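Local coordinates for phosphodiesterase (Candida albicans, PDB 6CPU), which belongs to the cyclic nucleotide phosphodiesterase family, mostly helical, and carries zinc and magnesium ions in a metal-dependent HD-type domain, at residues T24-T36 with K87-I100. Numbering follows the deposited sequence.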
# COMPACT_ATOMS: atom_id res chain seq x y z
N THR A 24 1.60 -10.73 28.24
CA THR A 24 0.21 -10.52 27.82
C THR A 24 0.05 -10.70 26.31
O THR A 24 0.99 -10.49 25.55
CB THR A 24 -0.28 -9.09 28.17
OG1 THR A 24 0.44 -8.13 27.40
CG2 THR A 24 -0.09 -8.78 29.65
N PHE A 25 -1.16 -11.06 25.90
CA PHE A 25 -1.51 -11.22 24.49
C PHE A 25 -1.41 -9.87 23.80
O PHE A 25 -0.96 -9.78 22.66
CB PHE A 25 -2.93 -11.79 24.36
CG PHE A 25 -3.34 -12.17 22.94
CD1 PHE A 25 -2.47 -12.87 22.11
CD2 PHE A 25 -4.60 -11.84 22.46
CE1 PHE A 25 -2.85 -13.22 20.82
CE2 PHE A 25 -4.99 -12.19 21.17
CZ PHE A 25 -4.11 -12.88 20.35
N LYS A 26 -1.82 -8.81 24.51
CA LYS A 26 -1.72 -7.46 23.97
C LYS A 26 -0.28 -7.11 23.59
O LYS A 26 -0.03 -6.58 22.52
CB LYS A 26 -2.28 -6.44 24.96
CG LYS A 26 -2.25 -5.02 24.41
CD LYS A 26 -2.82 -4.01 25.40
CE LYS A 26 -1.74 -3.34 26.23
NZ LYS A 26 -2.34 -2.28 27.08
N HIS A 27 0.68 -7.41 24.47
CA HIS A 27 2.07 -7.13 24.15
C HIS A 27 2.59 -7.97 22.96
O HIS A 27 3.36 -7.48 22.11
CB HIS A 27 2.96 -7.29 25.38
CG HIS A 27 2.83 -6.17 26.36
ND1 HIS A 27 3.06 -6.34 27.71
CD2 HIS A 27 2.50 -4.87 26.20
CE1 HIS A 27 2.88 -5.19 28.33
NE2 HIS A 27 2.54 -4.28 27.44
N LEU A 28 2.15 -9.23 22.89
CA LEU A 28 2.46 -10.09 21.73
C LEU A 28 1.92 -9.48 20.42
O LEU A 28 2.64 -9.40 19.41
CB LEU A 28 1.88 -11.50 21.95
CG LEU A 28 2.41 -12.59 21.03
CD1 LEU A 28 2.29 -13.97 21.68
CD2 LEU A 28 1.68 -12.59 19.70
N ILE A 29 0.68 -9.01 20.45
CA ILE A 29 0.06 -8.35 19.28
C ILE A 29 0.87 -7.10 18.87
O ILE A 29 1.12 -6.89 17.68
CB ILE A 29 -1.41 -7.98 19.55
CG1 ILE A 29 -2.26 -9.25 19.60
CG2 ILE A 29 -1.96 -7.08 18.46
CD1 ILE A 29 -3.66 -9.03 20.16
N CYS A 30 1.30 -6.31 19.84
CA CYS A 30 2.06 -5.10 19.54
C CYS A 30 3.39 -5.43 18.87
O CYS A 30 3.81 -4.72 17.95
CB CYS A 30 2.29 -4.27 20.79
SG CYS A 30 0.78 -3.49 21.39
N HIS A 31 4.04 -6.49 19.32
CA HIS A 31 5.26 -7.00 18.68
C HIS A 31 4.99 -7.33 17.21
O HIS A 31 5.81 -7.00 16.34
CB HIS A 31 5.73 -8.23 19.45
CG HIS A 31 6.89 -8.94 18.84
ND1 HIS A 31 8.19 -8.50 18.99
CD2 HIS A 31 6.97 -10.10 18.14
CE1 HIS A 31 9.01 -9.34 18.39
NE2 HIS A 31 8.30 -10.32 17.86
N LEU A 32 3.86 -7.98 16.94
CA LEU A 32 3.50 -8.36 15.57
C LEU A 32 3.21 -7.15 14.71
O LEU A 32 3.64 -7.12 13.57
CB LEU A 32 2.30 -9.32 15.56
CG LEU A 32 2.55 -10.67 16.21
CD1 LEU A 32 1.24 -11.43 16.19
CD2 LEU A 32 3.64 -11.46 15.50
N PHE A 33 2.47 -6.16 15.23
CA PHE A 33 2.15 -4.93 14.45
C PHE A 33 3.42 -4.21 13.99
O PHE A 33 3.43 -3.63 12.90
CB PHE A 33 1.27 -3.96 15.23
CG PHE A 33 -0.22 -4.23 15.12
CD1 PHE A 33 -0.85 -4.27 13.88
CD2 PHE A 33 -0.99 -4.39 16.26
CE1 PHE A 33 -2.21 -4.50 13.79
CE2 PHE A 33 -2.35 -4.60 16.17
CZ PHE A 33 -2.97 -4.66 14.94
N LYS A 34 4.47 -4.24 14.81
CA LYS A 34 5.70 -3.51 14.52
C LYS A 34 6.56 -4.16 13.44
O LYS A 34 7.45 -3.51 12.89
CB LYS A 34 6.53 -3.32 15.80
CG LYS A 34 5.94 -2.24 16.69
CD LYS A 34 6.86 -1.81 17.82
CE LYS A 34 6.89 -2.82 18.93
NZ LYS A 34 7.50 -2.22 20.15
N LYS A 35 6.28 -5.42 13.11
CA LYS A 35 7.05 -6.13 12.07
C LYS A 35 7.06 -5.45 10.69
O LYS A 35 8.07 -5.56 9.95
CB LYS A 35 6.61 -7.59 11.99
CG LYS A 35 7.08 -8.34 13.22
CD LYS A 35 6.87 -9.82 13.12
CE LYS A 35 7.54 -10.53 14.28
NZ LYS A 35 9.01 -10.65 14.07
N THR A 36 6.00 -4.73 10.34
CA THR A 36 5.95 -4.03 9.06
C THR A 36 6.57 -2.61 9.10
O THR A 36 6.37 -1.81 8.18
CB THR A 36 4.51 -4.04 8.49
OG1 THR A 36 3.59 -3.56 9.48
CG2 THR A 36 4.14 -5.44 8.10
N LYS A 87 -8.62 -15.59 20.04
CA LYS A 87 -7.20 -15.24 19.91
C LYS A 87 -6.66 -15.76 18.58
O LYS A 87 -5.94 -15.05 17.85
CB LYS A 87 -6.38 -15.84 21.06
CG LYS A 87 -6.62 -15.21 22.42
CD LYS A 87 -5.41 -15.36 23.32
CE LYS A 87 -5.60 -14.65 24.65
NZ LYS A 87 -6.50 -15.42 25.56
N SER A 88 -7.02 -16.99 18.28
CA SER A 88 -6.62 -17.65 17.06
C SER A 88 -7.20 -16.95 15.82
O SER A 88 -6.49 -16.76 14.82
CB SER A 88 -7.07 -19.12 17.12
OG SER A 88 -6.71 -19.83 15.96
N LEU A 89 -8.47 -16.56 15.89
CA LEU A 89 -9.13 -15.82 14.83
C LEU A 89 -8.42 -14.48 14.57
O LEU A 89 -8.17 -14.12 13.40
CB LEU A 89 -10.60 -15.57 15.17
CG LEU A 89 -11.44 -14.71 14.22
CD1 LEU A 89 -11.41 -15.30 12.82
CD2 LEU A 89 -12.88 -14.59 14.72
N LEU A 90 -8.08 -13.78 15.65
CA LEU A 90 -7.37 -12.51 15.56
C LEU A 90 -6.03 -12.66 14.81
O LEU A 90 -5.73 -11.90 13.90
CB LEU A 90 -7.15 -11.94 16.96
CG LEU A 90 -6.74 -10.46 17.08
CD1 LEU A 90 -7.15 -9.89 18.44
CD2 LEU A 90 -5.25 -10.26 16.87
N ILE A 91 -5.22 -13.62 15.23
CA ILE A 91 -3.91 -13.87 14.62
C ILE A 91 -4.05 -14.30 13.15
O ILE A 91 -3.37 -13.77 12.27
CB ILE A 91 -3.13 -14.94 15.43
CG1 ILE A 91 -2.71 -14.41 16.82
CG2 ILE A 91 -1.91 -15.44 14.69
CD1 ILE A 91 -1.95 -13.09 16.80
N GLN A 92 -4.94 -15.26 12.90
CA GLN A 92 -5.19 -15.75 11.55
C GLN A 92 -5.56 -14.63 10.56
O GLN A 92 -5.09 -14.62 9.41
CB GLN A 92 -6.31 -16.79 11.61
CG GLN A 92 -6.48 -17.65 10.38
CD GLN A 92 -7.70 -18.56 10.48
OE1 GLN A 92 -8.73 -18.20 11.08
NE2 GLN A 92 -7.60 -19.74 9.90
N PHE A 93 -6.42 -13.71 10.99
CA PHE A 93 -6.95 -12.68 10.12
C PHE A 93 -6.04 -11.47 10.04
O PHE A 93 -5.68 -11.03 8.94
CB PHE A 93 -8.34 -12.20 10.56
CG PHE A 93 -8.93 -11.15 9.65
CD1 PHE A 93 -9.45 -11.52 8.41
CD2 PHE A 93 -8.93 -9.82 10.00
CE1 PHE A 93 -9.96 -10.56 7.56
CE2 PHE A 93 -9.45 -8.86 9.15
CZ PHE A 93 -9.98 -9.23 7.93
N PHE A 94 -5.68 -10.91 11.18
CA PHE A 94 -4.90 -9.66 11.18
C PHE A 94 -3.43 -9.88 10.89
O PHE A 94 -2.76 -8.95 10.48
CB PHE A 94 -5.07 -8.90 12.49
CG PHE A 94 -6.48 -8.43 12.71
CD1 PHE A 94 -6.96 -7.29 12.08
CD2 PHE A 94 -7.34 -9.15 13.52
CE1 PHE A 94 -8.27 -6.87 12.28
CE2 PHE A 94 -8.65 -8.75 13.71
CZ PHE A 94 -9.11 -7.60 13.09
N PHE A 95 -2.92 -11.09 11.10
CA PHE A 95 -1.47 -11.34 10.93
C PHE A 95 -1.16 -12.47 9.94
O PHE A 95 -0.10 -13.12 9.99
CB PHE A 95 -0.80 -11.49 12.30
CG PHE A 95 -0.94 -10.26 13.13
CD1 PHE A 95 -0.21 -9.11 12.82
CD2 PHE A 95 -1.86 -10.19 14.17
CE1 PHE A 95 -0.37 -7.95 13.54
CE2 PHE A 95 -2.02 -9.02 14.90
CZ PHE A 95 -1.27 -7.90 14.59
N THR A 96 -2.07 -12.62 8.99
CA THR A 96 -1.93 -13.57 7.88
C THR A 96 -0.58 -13.39 7.17
O THR A 96 0.11 -14.36 6.84
CB THR A 96 -3.13 -13.43 6.88
OG1 THR A 96 -3.02 -14.40 5.84
CG2 THR A 96 -3.22 -12.04 6.25
N HIS A 97 -0.18 -12.13 7.01
CA HIS A 97 1.03 -11.76 6.29
C HIS A 97 2.35 -12.20 6.93
O HIS A 97 3.39 -12.08 6.30
CB HIS A 97 1.07 -10.24 6.07
CG HIS A 97 1.14 -9.44 7.34
ND1 HIS A 97 0.04 -9.23 8.15
CD2 HIS A 97 2.17 -8.79 7.93
CE1 HIS A 97 0.40 -8.51 9.19
NE2 HIS A 97 1.67 -8.19 9.06
N LEU A 98 2.31 -12.71 8.16
CA LEU A 98 3.51 -13.04 8.92
C LEU A 98 3.94 -14.52 9.03
O LEU A 98 4.81 -14.84 9.84
CB LEU A 98 3.39 -12.46 10.34
CG LEU A 98 3.35 -10.94 10.43
CD1 LEU A 98 3.23 -10.50 11.88
CD2 LEU A 98 4.60 -10.33 9.80
N ASN A 99 3.34 -15.41 8.25
CA ASN A 99 3.78 -16.84 8.19
C ASN A 99 3.79 -17.50 9.56
O ASN A 99 4.82 -18.01 10.00
CB ASN A 99 5.16 -16.95 7.56
CG ASN A 99 5.27 -16.14 6.30
OD1 ASN A 99 4.58 -16.42 5.32
ND2 ASN A 99 6.12 -15.11 6.34
N ILE A 100 2.64 -17.46 10.23
CA ILE A 100 2.53 -17.91 11.62
C ILE A 100 1.95 -19.32 11.71
O ILE A 100 0.97 -19.63 11.04
CB ILE A 100 1.65 -16.94 12.44
CG1 ILE A 100 2.37 -15.60 12.64
CG2 ILE A 100 1.28 -17.56 13.79
CD1 ILE A 100 1.47 -14.46 13.07
O HOH W 1 2.74 -6.55 10.97
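Phe95 drives its ring edge into the face of Phe33, an edge-to-face pair with centroids 4.8 Å apart and planes at 68°; Phe95 CZ stands over the centre of the Phe33 ring. One face of Phe95 takes Leu32 CB, 3.8 Å from the ring centroid, a CH-pi contact, while Ile29 CG2 lies 4.0 Å from Phe95 CZ. Leu32 CD1 meets Ile91 CD1 at 3.6 Å, the two side chains crossing at about a right angle. Helices 25-34 and 87-94 run nearly parallel, 5° apart with axes 12.2 Å from each other, and lie side by side against a four-stranded parallel sheet, an alpha/beta layering in which Leu28 and Leu32 touch Leu5 and Ile91 touches Ile48. At the N-terminal end, Phe25 has CG anti to its backbone N (chi1 -173°), which swings the ring across to helix 87-94. Ile29 CD1 sits over one face, and on the opposite face Lys87 CD lies 3.7 Å from the centroid; Lys87 NZ continues to the carbonyls of Asp80 and Leu82. Near the other end, water 1 bridges the two segments, donating to Leu32 O at 2.8 Å and lying in the His97 ring plane, 2.7 Å from His97 NE2.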